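PDB 2YWD: pyridoxal 5'-phosphate synthase subunit PdxT from Thermus thermophilus, which probably hydrolyses glutamine to glutamate and ammonia, and passes the ammonia to its partner subunit PdxS for the synthesis of pyridoxal 5'-phosphate. Local coordinates for residues Q11-F14 against R15-K18; V92-P95 against E96-R99; F112-V116 against E117-E121; L151-G155 against D156-L160. All coordinates share one frame; numbering follows the deposited sequence.

Interaction 1: Q11-F14 against R15-K18; sequences QGDF and REHK
Lys18 N reaches back to Phe14 O at 3.1 Å, an N-H...O angle of 158°, closing the first alpha-helical turn where the loop 11-14 runs into the helix. Just ahead of it the chain is held by water: one molecule donates to Gly12 O and accepts from Arg15 N, and it sits 3.4 Å above the centre of the Phe14 ring. With CG between the backbone N and the carbonyl carbon (chi1 51°), that ring lies against Arg15 N and presents its edge to Lys18 CD. Asp13 and Glu16 run side by side, with Asp13 CB 3.3 Å from Glu16 OE1. Their carboxylates are turned 81° apart, and a second water donates to both, 2.7 Å to Asp13 OD1 and 2.9 Å to Glu16 OE1, which probably eases the meeting of like charges. The other oxygen, Glu16 OE2, is gripped side-on by Arg15 through NE and NH2, the NH2 bond of 3.0 Å using the syn lone pair. His17, buried, is hydrogen-bonded through NE2 to Thr80 and through ND1 to His182, and touches Glu174. This is the first turn of helix 14-22, bridged by water, beside the probable Cys-His-Glu triad of a class I glutamine amidotransferase.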
loop_
_atom_site.group_PDB
_atom_site.type_symbol
_atom_site.label_atom_id
_atom_site.label_comp_id
_atom_site.label_asym_id
_atom_site.label_seq_id
_atom_site.Cartn_x
_atom_site.Cartn_y
_atom_site.Cartn_z
ATOM N N GLN A 11 2.885 1.835 13.266
ATOM C CA GLN A 11 3.890 2.889 13.143
ATOM C C GLN A 11 3.610 3.661 11.867
ATOM O O GLN A 11 2.973 3.148 10.949
ATOM C CB GLN A 11 5.290 2.268 13.044
ATOM C CG GLN A 11 6.475 3.246 12.962
ATOM C CD GLN A 11 6.642 3.933 11.601
ATOM O OE1 GLN A 11 6.485 3.313 10.546
ATOM N NE2 GLN A 11 6.990 5.218 11.628
ATOM N N GLY A 12 4.069 4.902 11.809
ATOM C CA GLY A 12 3.889 5.648 10.582
ATOM C C GLY A 12 2.701 6.561 10.423
ATOM O O GLY A 12 2.005 6.907 11.376
ATOM N N ASP A 13 2.459 6.915 9.169
ATOM C CA ASP A 13 1.419 7.855 8.811
ATOM C C ASP A 13 0.037 7.318 8.455
ATOM O O ASP A 13 -0.476 7.553 7.358
ATOM C CB ASP A 13 1.977 8.744 7.702
ATOM C CG ASP A 13 3.300 9.388 8.106
ATOM O OD1 ASP A 13 3.370 9.919 9.234
ATOM O OD2 ASP A 13 4.266 9.365 7.314
ATOM N N PHE A 14 -0.569 6.616 9.404
ATOM C CA PHE A 14 -1.906 6.066 9.216
ATOM C C PHE A 14 -2.933 7.189 9.355
ATOM O O PHE A 14 -4.018 7.122 8.789
ATOM C CB PHE A 14 -2.171 4.963 10.251
ATOM C CG PHE A 14 -1.890 5.378 11.673
ATOM C CD1 PHE A 14 -2.839 6.076 12.415
ATOM C CD2 PHE A 14 -0.663 5.085 12.261
ATOM C CE1 PHE A 14 -2.568 6.478 13.728
ATOM C CE2 PHE A 14 -0.381 5.480 13.569
ATOM C CZ PHE A 14 -1.335 6.177 14.303
ATOM N N ARG A 15 -2.576 8.225 10.110
ATOM C CA ARG A 15 -3.462 9.370 10.321
ATOM C C ARG A 15 -3.958 9.937 8.991
ATOM O O ARG A 15 -5.157 10.140 8.803
ATOM C CB ARG A 15 -2.722 10.462 11.105
ATOM C CG ARG A 15 -3.492 11.769 11.291
ATOM C CD ARG A 15 -2.619 12.791 12.027
ATOM N NE ARG A 15 -1.409 13.108 11.270
ATOM C CZ ARG A 15 -0.296 13.614 11.796
ATOM N NH1 ARG A 15 -0.223 13.868 13.096
ATOM N NH2 ARG A 15 0.753 13.860 11.021
ATOM N N GLU A 16 -3.034 10.182 8.067
ATOM C CA GLU A 16 -3.388 10.739 6.765
ATOM C C GLU A 16 -4.377 9.876 5.979
ATOM O O GLU A 16 -5.226 10.404 5.256
ATOM C CB GLU A 16 -2.127 10.966 5.923
ATOM C CG GLU A 16 -1.286 12.180 6.316
ATOM C CD GLU A 16 -0.628 12.055 7.679
ATOM O OE1 GLU A 16 -0.467 10.918 8.180
ATOM O OE2 GLU A 16 -0.255 13.103 8.247
ATOM N N HIS A 17 -4.266 8.554 6.099
ATOM C CA HIS A 17 -5.193 7.668 5.393
ATOM C C HIS A 17 -6.582 7.709 6.032
ATOM O O HIS A 17 -7.597 7.650 5.332
ATOM C CB HIS A 17 -4.663 6.226 5.373
ATOM C CG HIS A 17 -3.688 5.956 4.264
ATOM N ND1 HIS A 17 -4.066 5.894 2.938
ATOM C CD2 HIS A 17 -2.355 5.715 4.285
ATOM C CE1 HIS A 17 -3.009 5.625 2.192
ATOM N NE2 HIS A 17 -1.958 5.512 2.985
ATOM N N LYS A 18 -6.628 7.809 7.357
ATOM C CA LYS A 18 -7.912 7.884 8.050
ATOM C C LYS A 18 -8.639 9.151 7.598
ATOM O O LYS A 18 -9.841 9.134 7.355
ATOM C CB LYS A 18 -7.708 7.928 9.565
ATOM C CG LYS A 18 -7.046 6.692 10.148
ATOM C CD LYS A 18 -6.943 6.779 11.670
ATOM C CE LYS A 18 -8.305 6.611 12.350
ATOM N NZ LYS A 18 -9.289 7.672 11.992
HETATM O O HOH W 1 -0.197 8.683 11.924
HETATM O O HOH W 2 1.233 10.801 10.564
#

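Interaction 2: V92-P95 against E96-R99; sequences VGYP and EQPR
Arg99 folds back over the turn because its CG lies between the backbone N and the carbonyl carbon (chi1 61°) and the chain then runs extended to NE, which carries the guanidinium to Pro95 O. Arg99 NH1 bonds Pro95 O at 3.1 Å; the oxygen lies in the guanidinium plane, yet the donor stands well above the carbonyl plane, 66° out of it. Arg99 NH2 adds a weak bond to the same oxygen. Arg99 NH1 also donates to Gln97 O at 2.7 Å, here on a lone pair, so one nitrogen ties together two carbonyls of the loop. The loop here is a type I beta turn from Tyr94 to Gln97, closed by Gln97 N to Tyr94 O at 3.1 Å. Gln97 extends from the turn with CG anti to the backbone N (chi1 -177°), and its OE1 passes 3.7 Å from Tyr94 CB. Both ends of that amide are held: OE1 by Arg109 and NE2 by Ser50, two predicted glutamine-binding residues, and Arg109 also makes a cation-pi contact with Tyr94. The turn lies in the loop between strands 90-91 and 103-108, with Gln97 touching Thr51 and Pro98 touching Arg58 of helix 50-59, and Arg99 NH2 bonded to Lys89 O.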
loop_
_atom_site.group_PDB
_atom_site.type_symbol
_atom_site.label_atom_id
_atom_site.label_comp_id
_atom_site.label_asym_id
_atom_site.label_seq_id
_atom_site.Cartn_x
_atom_site.Cartn_y
_atom_site.Cartn_z
ATOM N N VAL A 92 14.816 -5.597 -2.762
ATOM C CA VAL A 92 16.196 -5.567 -3.235
ATOM C C VAL A 92 17.200 -5.144 -2.164
ATOM O O VAL A 92 17.092 -4.057 -1.595
ATOM C CB VAL A 92 16.338 -4.618 -4.445
ATOM C CG1 VAL A 92 17.764 -4.676 -4.991
ATOM C CG2 VAL A 92 15.333 -4.997 -5.521
ATOM N N GLY A 93 18.171 -6.013 -1.893
ATOM C CA GLY A 93 19.192 -5.705 -0.907
ATOM C C GLY A 93 18.858 -6.043 0.538
ATOM O O GLY A 93 19.734 -5.981 1.402
ATOM N N TYR A 94 17.602 -6.399 0.801
ATOM C CA TYR A 94 17.148 -6.742 2.151
ATOM C C TYR A 94 16.274 -7.994 2.091
ATOM O O TYR A 94 15.093 -7.962 2.443
ATOM C CB TYR A 94 16.339 -5.582 2.738
ATOM C CG TYR A 94 17.129 -4.305 2.868
ATOM C CD1 TYR A 94 17.954 -4.082 3.970
ATOM C CD2 TYR A 94 17.089 -3.337 1.866
ATOM C CE1 TYR A 94 18.723 -2.922 4.071
ATOM C CE2 TYR A 94 17.851 -2.179 1.953
ATOM C CZ TYR A 94 18.665 -1.976 3.057
ATOM O OH TYR A 94 19.408 -0.826 3.146
ATOM N N PRO A 95 16.851 -9.119 1.649
ATOM C CA PRO A 95 16.112 -10.378 1.540
ATOM C C PRO A 95 15.430 -10.861 2.817
ATOM O O PRO A 95 14.398 -11.527 2.755
ATOM C CB PRO A 95 17.174 -11.360 1.043
ATOM C CG PRO A 95 18.439 -10.804 1.616
ATOM C CD PRO A 95 18.282 -9.327 1.362
ATOM N N GLU A 96 15.991 -10.520 3.971
ATOM C CA GLU A 96 15.408 -10.969 5.229
ATOM C C GLU A 96 14.538 -9.949 5.951
ATOM O O GLU A 96 14.129 -10.179 7.092
ATOM C CB GLU A 96 16.512 -11.464 6.168
ATOM C CG GLU A 96 17.264 -12.682 5.635
ATOM C CD GLU A 96 16.327 -13.772 5.134
ATOM O OE1 GLU A 96 15.448 -14.215 5.909
ATOM O OE2 GLU A 96 16.469 -14.186 3.963
ATOM N N GLN A 97 14.237 -8.831 5.296
ATOM C CA GLN A 97 13.399 -7.819 5.932
ATOM C C GLN A 97 11.990 -8.359 6.168
ATOM O O GLN A 97 11.346 -8.869 5.247
ATOM C CB GLN A 97 13.317 -6.554 5.074
ATOM C CG GLN A 97 12.518 -5.429 5.739
ATOM C CD GLN A 97 12.632 -4.108 5.003
ATOM O OE1 GLN A 97 13.728 -3.685 4.634
ATOM N NE2 GLN A 97 11.503 -3.440 4.803
ATOM N N PRO A 98 11.495 -8.257 7.412
ATOM C CA PRO A 98 10.151 -8.740 7.752
ATOM C C PRO A 98 9.118 -8.094 6.833
ATOM O O PRO A 98 9.092 -6.872 6.693
ATOM C CB PRO A 98 9.983 -8.297 9.203
ATOM C CG PRO A 98 11.391 -8.329 9.732
ATOM C CD PRO A 98 12.178 -7.713 8.600
ATOM N N ARG A 99 8.275 -8.911 6.208
ATOM C CA ARG A 99 7.258 -8.396 5.296
ATOM C C ARG A 99 6.216 -9.459 4.985
ATOM O O ARG A 99 6.425 -10.636 5.281
ATOM C CB ARG A 99 7.916 -7.947 3.994
ATOM C CG ARG A 99 8.631 -9.073 3.261
ATOM C CD ARG A 99 9.366 -8.543 2.042
ATOM N NE ARG A 99 10.029 -9.596 1.278
ATOM C CZ ARG A 99 11.170 -10.179 1.628
ATOM N NH1 ARG A 99 11.793 -9.816 2.743
ATOM N NH2 ARG A 99 11.697 -11.123 0.854
#

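Interaction 3: F112-V116 against E117-E121; sequences FGRQV and ESFEE
Phe119 points the CZ end of its ring at the middle of the Phe112 ring, a T-shaped (edge-to-face) pair at the entry to the two-stranded antiparallel sheet of 118-125 and 129-136. The centroids of the Phe112 and Phe119 rings are 5.0 Å apart and the planes stand at 68°. Phe119 CZ lies 3.7 Å above the Phe112 plane, over its centre, and so is nearly equally far from all six ring carbons. Arg114 crosses the other part of Phe119: its guanidinium is almost parallel to the ring, the planes 13° apart, but it is shifted toward the root of the side chain, with Arg114 NH1 3.5 Å from both CB and CG of Phe119. The aliphatic CD of Arg114 meets Phe119 CD2 at 3.8 Å, so a carbon of the arginine as well as its charged end rests against Phe119.

What sets these groups in place is partly torsional. Phe119 CG stands between the backbone N and the carbonyl carbon (chi1 60°), and Arg114 bends at chi3 to lay its guanidinium down. Where the loop enters the strand, Ser118 N makes a weak 2.9 Å bond to Val116 O. Farther out, Phe119 stacks on Phe135, and the backbone of Phe119 pairs with that of Phe135 in strand 129-136. Glu117 bonds Asn110 and touches Arg137, a predicted glutamine-binding residue. The charges of Arg114 and Glu121 stay beyond salt-bridge distance. A water lies between them; its contact with Glu121 OE2 is suspiciously short and its protons are unsettled, but it accepts from Arg114 NH1 at 3.3 Å, in the guanidinium plane.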
loop_
_atom_site.group_PDB
_atom_site.type_symbol
_atom_site.label_atom_id
_atom_site.label_comp_id
_atom_site.label_asym_id
_atom_site.label_seq_id
_atom_site.Cartn_x
_atom_site.Cartn_y
_atom_site.Cartn_z
ATOM N N PHE A 112 14.944 6.213 -6.360
ATOM C CA PHE A 112 14.747 7.081 -7.525
ATOM C C PHE A 112 15.981 7.837 -8.006
ATOM O O PHE A 112 16.018 8.312 -9.144
ATOM C CB PHE A 112 13.618 8.075 -7.277
ATOM C CG PHE A 112 12.313 7.642 -7.847
ATOM C CD1 PHE A 112 11.399 6.931 -7.075
ATOM C CD2 PHE A 112 12.006 7.913 -9.176
ATOM C CE1 PHE A 112 10.191 6.498 -7.620
ATOM C CE2 PHE A 112 10.802 7.485 -9.731
ATOM C CZ PHE A 112 9.893 6.776 -8.951
ATOM N N GLY A 113 16.976 7.972 -7.136
ATOM C CA GLY A 113 18.209 8.638 -7.521
ATOM C C GLY A 113 18.188 10.146 -7.689
ATOM O O GLY A 113 19.050 10.701 -8.374
ATOM N N ARG A 114 17.213 10.817 -7.082
ATOM C CA ARG A 114 17.148 12.271 -7.180
ATOM C C ARG A 114 17.783 12.886 -5.937
ATOM O O ARG A 114 17.676 12.335 -4.842
ATOM C CB ARG A 114 15.698 12.741 -7.334
ATOM C CG ARG A 114 15.077 12.346 -8.668
ATOM C CD ARG A 114 13.705 12.967 -8.887
ATOM N NE ARG A 114 13.749 14.425 -8.831
ATOM C CZ ARG A 114 12.793 15.224 -9.294
ATOM N NH1 ARG A 114 11.711 14.712 -9.862
ATOM N NH2 ARG A 114 12.918 16.538 -9.181
ATOM N N GLN A 115 18.458 14.018 -6.115
ATOM C CA GLN A 115 19.126 14.697 -5.009
ATOM C C GLN A 115 18.121 15.018 -3.905
ATOM O O GLN A 115 18.322 14.654 -2.745
ATOM C CB GLN A 115 19.783 15.988 -5.502
ATOM C CG GLN A 115 21.171 16.227 -4.934
ATOM C CD GLN A 115 21.715 17.591 -5.304
ATOM O OE1 GLN A 115 21.664 17.999 -6.467
ATOM N NE2 GLN A 115 22.247 18.305 -4.317
ATOM N N VAL A 116 17.050 15.714 -4.270
ATOM C CA VAL A 116 16.000 16.058 -3.320
ATOM C C VAL A 116 15.120 14.817 -3.281
ATOM O O VAL A 116 14.580 14.402 -4.303
ATOM C CB VAL A 116 15.171 17.267 -3.806
ATOM C CG1 VAL A 116 14.206 17.711 -2.718
ATOM C CG2 VAL A 116 16.096 18.406 -4.195
ATOM N N GLU A 117 14.980 14.222 -2.104
ATOM C CA GLU A 117 14.197 13.002 -1.974
ATOM C C GLU A 117 12.683 13.173 -1.914
ATOM O O GLU A 117 11.991 12.409 -1.246
ATOM C CB GLU A 117 14.695 12.207 -0.763
ATOM C CG GLU A 117 16.055 11.569 -1.004
ATOM C CD GLU A 117 16.610 10.855 0.213
ATOM O OE1 GLU A 117 17.593 10.100 0.049
ATOM O OE2 GLU A 117 16.075 11.052 1.326
ATOM N N SER A 118 12.172 14.167 -2.636
ATOM C CA SER A 118 10.737 14.423 -2.682
ATOM C C SER A 118 10.355 15.148 -3.969
ATOM O O SER A 118 11.004 16.122 -4.358
ATOM C CB SER A 118 10.312 15.268 -1.482
ATOM O OG SER A 118 10.921 16.546 -1.527
ATOM N N PHE A 119 9.307 14.667 -4.634
ATOM C CA PHE A 119 8.836 15.291 -5.866
ATOM C C PHE A 119 7.373 14.947 -6.122
ATOM O O PHE A 119 6.823 14.039 -5.502
ATOM C CB PHE A 119 9.704 14.859 -7.055
ATOM C CG PHE A 119 9.720 13.380 -7.298
ATOM C CD1 PHE A 119 8.790 12.790 -8.151
ATOM C CD2 PHE A 119 10.661 12.572 -6.667
ATOM C CE1 PHE A 119 8.799 11.414 -8.374
ATOM C CE2 PHE A 119 10.679 11.192 -6.882
ATOM C CZ PHE A 119 9.745 10.611 -7.738
ATOM N N GLU A 120 6.740 15.687 -7.024
ATOM C CA GLU A 120 5.341 15.441 -7.347
ATOM C C GLU A 120 5.156 15.353 -8.857
ATOM O O GLU A 120 5.788 16.095 -9.610
ATOM C CB GLU A 120 4.457 16.552 -6.776
ATOM C CG GLU A 120 4.636 16.792 -5.278
ATOM C CD GLU A 120 5.890 17.588 -4.955
ATOM O OE1 GLU A 120 6.042 18.695 -5.514
ATOM O OE2 GLU A 120 6.721 17.116 -4.145
ATOM N N GLU A 121 4.281 14.450 -9.290
ATOM C CA GLU A 121 4.029 14.248 -10.710
ATOM C C GLU A 121 2.566 13.938 -10.987
ATOM O O GLU A 121 1.928 13.203 -10.232
ATOM C CB GLU A 121 4.854 13.066 -11.235
ATOM C CG GLU A 121 6.358 13.236 -11.202
ATOM C CD GLU A 121 6.847 14.282 -12.183
ATOM O OE1 GLU A 121 6.152 14.513 -13.197
ATOM O OE2 GLU A 121 7.933 14.856 -11.951
HETATM O O HOH W 3 9.111 16.606 -10.560
#

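Interaction 4: L151-G155 against D156-L160; sequences LARLG and DLPVL
Backbone hydrogen bonds carry most of the contact between Leu151-Gly155 and Asp156-Leu160. Around the turn Leu154 and Leu157 bond each other both ways, Leu154 N to Leu157 O at 2.7 Å and Leu157 N to Leu154 O at 3.1 Å. Farther along, Val159 N gives Ala152 O a nearly straight bond (2.9 Å, 174°), and Leu160 N adds a weak one to the same oxygen. Leu160 O likewise takes two, from Leu151 N at 2.8 Å and weakly from Ala152 N. This doubling marks a classic beta bulge, where the register slips by one residue.

One side chain bonds across: Arg153, extended from CG to NE, lies over the turn and donates from NH1 to Asp156 O at 2.8 Å, the oxygen in the guanidinium plane. Pro158 CG lies 3.8 Å from Arg153 NH1.

Apolar contacts run between the strands. Ala152 CB and Leu160 CB, on the face away from Arg153, meet at 3.7 Å; Leu154 CB packs on Val159 CG1, and Leu160 CD2 reaches Leu151 CB. Outside, Ala152 and Leu160 touch Val125, while Leu151 and Leu160 lean on helix 180-189. Gly155, with its positive phi, suits the type II' turn of this bulged beta hairpin at the edge of the main seven-stranded sheet.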
loop_
_atom_site.group_PDB
_atom_site.type_symbol
_atom_site.label_atom_id
_atom_site.label_comp_id
_atom_site.label_asym_id
_atom_site.label_seq_id
_atom_site.Cartn_x
_atom_site.Cartn_y
_atom_site.Cartn_z
ATOM N N LEU A 151 -1.259 -0.140 -13.318
ATOM C CA LEU A 151 -2.345 0.824 -13.465
ATOM C C LEU A 151 -1.868 2.251 -13.721
ATOM O O LEU A 151 -2.644 3.096 -14.167
ATOM C CB LEU A 151 -3.230 0.800 -12.218
ATOM C CG LEU A 151 -3.881 -0.548 -11.901
ATOM C CD1 LEU A 151 -4.631 -0.454 -10.578
ATOM C CD2 LEU A 151 -4.829 -0.934 -13.030
ATOM N N ALA A 152 -0.596 2.521 -13.435
ATOM C CA ALA A 152 -0.044 3.854 -13.644
ATOM C C ALA A 152 1.475 3.824 -13.712
ATOM O O ALA A 152 2.125 3.019 -13.040
ATOM C CB ALA A 152 -0.497 4.797 -12.525
ATOM N N ARG A 153 2.033 4.715 -14.527
ATOM C CA ARG A 153 3.477 4.809 -14.696
ATOM C C ARG A 153 3.953 6.251 -14.658
ATOM O O ARG A 153 3.204 7.172 -14.982
ATOM C CB ARG A 153 3.901 4.234 -16.055
ATOM C CG ARG A 153 3.562 2.778 -16.299
ATOM C CD ARG A 153 3.789 2.419 -17.772
ATOM N NE ARG A 153 3.342 1.062 -18.083
ATOM C CZ ARG A 153 4.109 -0.022 -18.029
ATOM N NH1 ARG A 153 5.388 0.069 -17.676
ATOM N NH2 ARG A 153 3.587 -1.207 -18.323
ATOM N N LEU A 154 5.202 6.439 -14.248
ATOM C CA LEU A 154 5.821 7.757 -14.268
ATOM C C LEU A 154 6.754 7.535 -15.447
ATOM O O LEU A 154 7.789 6.895 -15.307
ATOM C CB LEU A 154 6.626 8.024 -12.996
ATOM C CG LEU A 154 7.448 9.314 -13.044
ATOM C CD1 LEU A 154 6.577 10.476 -13.516
ATOM C CD2 LEU A 154 8.023 9.595 -11.666
ATOM N N GLY A 155 6.375 8.050 -16.611
ATOM C CA GLY A 155 7.169 7.808 -17.800
ATOM C C GLY A 155 6.797 6.382 -18.166
ATOM O O GLY A 155 5.647 6.110 -18.506
ATOM N N ASP A 156 7.749 5.462 -18.072
ATOM C CA ASP A 156 7.468 4.062 -18.367
ATOM C C ASP A 156 7.588 3.236 -17.084
ATOM O O ASP A 156 7.322 2.035 -17.079
ATOM C CB ASP A 156 8.447 3.532 -19.422
ATOM C CG ASP A 156 8.374 4.311 -20.721
ATOM O OD1 ASP A 156 7.258 4.453 -21.267
ATOM O OD2 ASP A 156 9.426 4.782 -21.196
ATOM N N LEU A 157 7.980 3.892 -15.993
ATOM C CA LEU A 157 8.156 3.205 -14.715
ATOM C C LEU A 157 6.850 2.990 -13.953
ATOM O O LEU A 157 6.132 3.940 -13.655
ATOM C CB LEU A 157 9.133 3.987 -13.826
ATOM C CG LEU A 157 9.441 3.399 -12.446
ATOM C CD1 LEU A 157 10.166 2.052 -12.591
ATOM C CD2 LEU A 157 10.300 4.386 -11.660
ATOM N N PRO A 158 6.528 1.728 -13.633
ATOM C CA PRO A 158 5.304 1.404 -12.896
ATOM C C PRO A 158 5.336 2.045 -11.508
ATOM O O PRO A 158 6.342 1.934 -10.806
ATOM C CB PRO A 158 5.349 -0.120 -12.800
ATOM C CG PRO A 158 6.105 -0.518 -14.025
ATOM C CD PRO A 158 7.225 0.496 -14.047
ATOM N N VAL A 159 4.250 2.713 -11.123
ATOM C CA VAL A 159 4.161 3.345 -9.806
ATOM C C VAL A 159 2.887 2.949 -9.059
ATOM O O VAL A 159 2.755 3.212 -7.867
ATOM C CB VAL A 159 4.245 4.887 -9.898
ATOM C CG1 VAL A 159 5.620 5.289 -10.428
ATOM C CG2 VAL A 159 3.144 5.429 -10.788
ATOM N N LEU A 160 1.948 2.335 -9.772
ATOM C CA LEU A 160 0.703 1.850 -9.170
ATOM C C LEU A 160 0.452 0.492 -9.810
ATOM O O LEU A 160 0.294 0.397 -11.026
ATOM C CB LEU A 160 -0.479 2.780 -9.460
ATOM C CG LEU A 160 -1.815 2.293 -8.865
ATOM C CD1 LEU A 160 -1.709 2.261 -7.340
ATOM C CD2 LEU A 160 -2.959 3.209 -9.288
#

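In the fold
Interactions 3 and 4 touch, their centres 15 Å apart: Glu121 and Phe119 pack on Leu154, and Phe112 on Leu154 and Leu157, which joins the small two-stranded sheet to the hairpin at the edge of the large one. Interactions 1 and 2 stand apart, about 10 Å from each other between nearest atoms. Interaction 4 is partly buried and chiefly backbone bonding with leucine, valine and alanine contacts; the other three are surface contacts. Interaction 1 relies on waters and carboxylates at a helix start, interaction 2 on an arginine gripping carbonyls, and interaction 3 on aromatic rings and a guanidinium. Interactions 1, 2 and 3 each have a residue beside the predicted active or glutamine-binding site.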